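PDB 4WBY: poly A polymerase from Aquifex aeolicus, which adds the terminal adenosine to tRNAs ending in CC, using ATP and magnesium, to complete their 3' CCA end. Local coordinates for residues R118-T121 and I122-M125; L311-L314 and K315-K319. All coordinates share one frame; numbering follows the deposited sequence.

Interaction 1. Residues R118-T121 and I122-M125; sequences RDFT and INAM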
loop_
_atom_site.group_PDB
_atom_site.type_symbol
_atom_site.label_atom_id
_atom_site.label_comp_id
_atom_site.label_asym_id
_atom_site.label_seq_id
_atom_site.Cartn_x
_atom_site.Cartn_y
_atom_site.Cartn_z
ATOM N N ARG A 118 10.302 -3.858 -17.514
ATOM C CA ARG A 118 9.591 -3.362 -16.329
ATOM C C ARG A 118 8.204 -2.811 -16.681
ATOM O O ARG A 118 7.776 -2.914 -17.831
ATOM C CB ARG A 118 10.459 -2.323 -15.622
ATOM C CG ARG A 118 11.641 -3.004 -14.928
ATOM C CD ARG A 118 12.796 -2.087 -14.611
ATOM N NE ARG A 118 13.943 -2.884 -14.179
ATOM C CZ ARG A 118 14.245 -3.139 -12.910
ATOM N NH1 ARG A 118 13.493 -2.635 -11.938
ATOM N NH2 ARG A 118 15.316 -3.882 -12.616
ATOM N N ASP A 119 7.462 -2.264 -15.719
ATOM C CA ASP A 119 6.056 -1.993 -16.037
ATOM C C ASP A 119 5.793 -0.660 -16.765
ATOM O O ASP A 119 5.189 -0.669 -17.843
ATOM C CB ASP A 119 5.154 -2.102 -14.793
ATOM C CG ASP A 119 5.663 -1.336 -13.565
ATOM O OD1 ASP A 119 6.590 -0.501 -13.635
ATOM O OD2 ASP A 119 5.069 -1.577 -12.490
ATOM N N PHE A 120 6.251 0.461 -16.214
ATOM C CA PHE A 120 5.904 1.777 -16.755
ATOM C C PHE A 120 7.148 2.622 -16.926
ATOM O O PHE A 120 8.152 2.395 -16.246
ATOM C CB PHE A 120 4.878 2.466 -15.847
ATOM C CG PHE A 120 3.725 1.580 -15.518
ATOM C CD1 PHE A 120 2.858 1.172 -16.524
ATOM C CD2 PHE A 120 3.534 1.097 -14.230
ATOM C CE1 PHE A 120 1.811 0.307 -16.258
ATOM C CE2 PHE A 120 2.484 0.234 -13.951
ATOM C CZ PHE A 120 1.625 -0.171 -14.971
ATOM N N THR A 121 7.097 3.582 -17.849
ATOM C CA THR A 121 8.309 4.314 -18.200
ATOM C C THR A 121 8.923 5.025 -16.999
ATOM O O THR A 121 10.148 5.108 -16.889
ATOM C CB THR A 121 8.064 5.340 -19.317
ATOM O OG1 THR A 121 7.076 6.283 -18.894
ATOM C CG2 THR A 121 7.597 4.647 -20.606
ATOM N N ILE A 122 8.094 5.516 -16.083
ATOM C CA ILE A 122 8.640 6.254 -14.952
ATOM C C ILE A 122 9.344 5.322 -13.966
ATOM O O ILE A 122 10.081 5.790 -13.099
ATOM C CB ILE A 122 7.564 7.081 -14.215
ATOM C CG1 ILE A 122 6.477 6.180 -13.615
ATOM C CG2 ILE A 122 6.995 8.173 -15.133
ATOM C CD1 ILE A 122 5.519 6.913 -12.676
ATOM N N ASN A 123 9.130 4.013 -14.119
ATOM C CA ASN A 123 9.776 2.998 -13.280
ATOM C C ASN A 123 10.921 2.274 -13.978
ATOM O O ASN A 123 11.466 1.294 -13.448
ATOM C CB ASN A 123 8.749 1.958 -12.816
ATOM C CG ASN A 123 7.679 2.553 -11.940
ATOM O OD1 ASN A 123 7.875 3.599 -11.318
ATOM N ND2 ASN A 123 6.527 1.885 -11.880
ATOM N N ALA A 124 11.295 2.756 -15.156
ATOM C CA ALA A 124 12.240 2.036 -15.991
ATOM C C ALA A 124 13.514 2.838 -16.237
ATOM O O ALA A 124 14.191 2.642 -17.240
ATOM C CB ALA A 124 11.588 1.658 -17.314
ATOM N N MET A 125 13.850 3.726 -15.310
ATOM C CA MET A 125 15.089 4.494 -15.404
ATOM C C MET A 125 16.167 3.962 -14.477
ATOM O O MET A 125 15.893 3.181 -13.561
ATOM C CB MET A 125 14.826 5.967 -15.106
ATOM C CG MET A 125 13.949 6.603 -16.183
ATOM S SD MET A 125 13.530 8.329 -15.877
ATOM C CE MET A 125 12.300 8.143 -14.597
HETATM O O HOH W 1 10.949 -1.028 -12.004
#
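The amide of N123 lies obliquely across the carboxylate of D119, the two planes turned 41° apart, and ND2 donates to D119 OD1 at 3.0 Å in a nearly straight bond. OD1 sits almost exactly in the amide plane, whereas ND2 meets it on the syn side, somewhat out of the carboxylate plane. From the same face of that plane, but on the anti side, the backbone N of F120 reaches OD1 at 2.8 Å. This double grip depends on the D119 side chain folding back between its own N and carbonyl carbon (chi1 49°), while OD2 turns to R169 of helix 165-177 in a salt bridge. Were D119 an alanine, N123 ND2, the F120 N-H and the R169 guanidinium would probably be left without this acceptor, the N123 amide then being held at its OD1 end by R35, another ATP-binding residue. The F120 ring points the same way as N123 and meets ND2 at its edge, CD2 to ND2 3.9 Å; D119 CB lies over one face of the ring, toward the rim. R118, D119 and N123 all bind ATP, and this turn of the polymerase head domain, with a short 3-10 segment, presents them together just ahead of strand 126-128. Its backbone is closed by N123 N to F120 O, 2.8 Å, and A124 N to T121 O, 3.1 Å. The extended R118 chain passes N123 O with its CD at 3.8 Å, and a water in the guanidinium plane links R118 NH1 to that carbonyl, while NH2 pairs with D114.

Interaction 2. Residues L311-L314 and K315-K319; sequences LGSL and KEELK. With SO4 (sulfate ion), chain B.
K315 N donates to L311 O at 2.8 Å, the N-H pointing nearly straight at an oxygen whose carbonyl plane it leaves by 24°. With CG anti to its own carbonyl carbon and beside its own N, the K315 side chain is laid back along the same L311 carbonyl, CG 3.2 Å and CE 3.6 Å from L311 O. A bend about the CG-CD bond (chi3 -68°) turns the chain end toward a sulfate ion, to whose O2 K315 NZ donates at 3.0 Å. The sulfate, probably from the crystallisation liquor, also lies close to G312, CA to O4 3.4 Å. Two residues further along, E317 N bonds S313 O within the carbonyl plane, and the E317 CG lies against that oxygen at 3.5 Å. L318 N reaches L314 O in the same i to i+4 pattern, whereas the bond from E316 N to G312 O is weak. These bonds carry an ordinary alpha-helix with two unlike sides: the leucines L311, L314 and L318 on one, while the outer side, with G312, S313, E316 and E317, is exposed in the single chain. The leucine side is packed among its neighbours, L311 and L314 against F306 of helix 298-309 and L342 of helix 336-342, and L318 against V327, L330 and L331 of helix 324-331, where E317 also touches L330.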
loop_
_atom_site.group_PDB
_atom_site.type_symbol
_atom_site.label_atom_id
_atom_site.label_comp_id
_atom_site.label_asym_id
_atom_site.label_seq_id
_atom_site.Cartn_x
_atom_site.Cartn_y
_atom_site.Cartn_z
ATOM N N LEU A 311 -23.729 -5.444 13.907
ATOM C CA LEU A 311 -23.730 -3.995 13.811
ATOM C C LEU A 311 -25.146 -3.432 13.676
ATOM O O LEU A 311 -25.429 -2.349 14.179
ATOM C CB LEU A 311 -22.843 -3.551 12.639
ATOM C CG LEU A 311 -22.560 -2.058 12.456
ATOM C CD1 LEU A 311 -21.834 -1.494 13.662
ATOM C CD2 LEU A 311 -21.749 -1.804 11.187
ATOM N N GLY A 312 -26.036 -4.171 13.018
ATOM C CA GLY A 312 -27.416 -3.740 12.883
ATOM C C GLY A 312 -28.062 -3.544 14.241
ATOM O O GLY A 312 -28.640 -2.496 14.524
ATOM N N SER A 313 -27.948 -4.554 15.095
ATOM C CA SER A 313 -28.524 -4.471 16.428
ATOM C C SER A 313 -27.831 -3.381 17.239
ATOM O O SER A 313 -28.478 -2.636 17.970
ATOM C CB SER A 313 -28.416 -5.816 17.140
ATOM O OG SER A 313 -28.892 -5.711 18.466
ATOM N N LEU A 314 -26.514 -3.274 17.093
ATOM C CA LEU A 314 -25.758 -2.309 17.882
ATOM C C LEU A 314 -26.144 -0.881 17.517
ATOM O O LEU A 314 -26.276 -0.034 18.392
ATOM C CB LEU A 314 -24.255 -2.509 17.699
ATOM C CG LEU A 314 -23.390 -1.467 18.416
ATOM C CD1 LEU A 314 -23.548 -1.563 19.928
ATOM C CD2 LEU A 314 -21.932 -1.620 18.006
ATOM N N LYS A 315 -26.318 -0.618 16.225
ATOM C CA LYS A 315 -26.729 0.707 15.771
ATOM C C LYS A 315 -28.055 1.102 16.405
ATOM O O LYS A 315 -28.223 2.228 16.857
ATOM C CB LYS A 315 -26.847 0.754 14.245
ATOM C CG LYS A 315 -25.523 0.759 13.505
ATOM C CD LYS A 315 -25.745 0.899 12.008
ATOM C CE LYS A 315 -26.409 -0.336 11.416
ATOM N NZ LYS A 315 -26.502 -0.259 9.925
ATOM N N GLU A 316 -28.995 0.164 16.446
ATOM C CA GLU A 316 -30.283 0.426 17.066
ATOM C C GLU A 316 -30.150 0.658 18.575
ATOM O O GLU A 316 -30.775 1.567 19.114
ATOM C CB GLU A 316 -31.246 -0.725 16.779
ATOM C CG GLU A 316 -32.659 -0.489 17.282
ATOM C CD GLU A 316 -33.334 0.705 16.627
ATOM O OE1 GLU A 316 -32.974 1.050 15.479
ATOM O OE2 GLU A 316 -34.228 1.302 17.265
ATOM N N GLU A 317 -29.329 -0.145 19.251
ATOM C CA GLU A 317 -29.145 0.006 20.694
ATOM C C GLU A 317 -28.493 1.337 21.017
ATOM O O GLU A 317 -28.846 1.985 21.997
ATOM C CB GLU A 317 -28.300 -1.132 21.268
ATOM C CG GLU A 317 -29.042 -2.439 21.451
ATOM C CD GLU A 317 -28.391 -3.322 22.499
ATOM O OE1 GLU A 317 -27.800 -4.354 22.124
ATOM O OE2 GLU A 317 -28.472 -2.981 23.700
ATOM N N LEU A 318 -27.545 1.745 20.181
ATOM C CA LEU A 318 -26.835 2.998 20.399
ATOM C C LEU A 318 -27.778 4.176 20.177
ATOM O O LEU A 318 -27.723 5.171 20.903
ATOM C CB LEU A 318 -25.620 3.095 19.475
ATOM C CG LEU A 318 -24.430 3.916 19.965
ATOM C CD1 LEU A 318 -23.881 3.352 21.266
ATOM C CD2 LEU A 318 -23.351 3.937 18.897
ATOM N N LYS A 319 -28.649 4.053 19.178
ATOM C CA LYS A 319 -29.681 5.060 18.934
ATOM C C LYS A 319 -30.562 5.256 20.164
ATOM O O LYS A 319 -30.828 6.386 20.578
ATOM C CB LYS A 319 -30.552 4.669 17.737
ATOM C CG LYS A 319 -29.904 4.864 16.378
ATOM C CD LYS A 319 -30.807 4.339 15.266
ATOM C CE LYS A 319 -30.216 4.597 13.889
ATOM N NZ LYS A 319 -28.869 3.981 13.736
HETATM S S SO4 B . -29.995 -2.806 9.875
HETATM O O1 SO4 B . -30.445 -2.742 8.487
HETATM O O2 SO4 B . -29.090 -1.694 10.144
HETATM O O3 SO4 B . -31.131 -2.733 10.792
HETATM O O4 SO4 B . -29.298 -4.062 10.120
#

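In the fold
Interaction 1 comes first along the chain, in the loop between helix 111-116 and strand 126-128 of the mixed sheet in the head domain; interaction 2 follows much later, within helix 311-320 of the all-helical C-terminal part. They share no helix, strand or sheet. The centres of interactions 1 and 2 are about 50 Å apart, and the nearest atoms of interactions 1 and 2 about 35 Å. They lie on opposite sides of the centre of this elongated chain, consistent with the seahorse-like shape of head, neck, body and tail. Interaction 1 holds ATP-binding residues, whereas interaction 2 is a contact within one helix, away from the annotated sites, and neither touches the other.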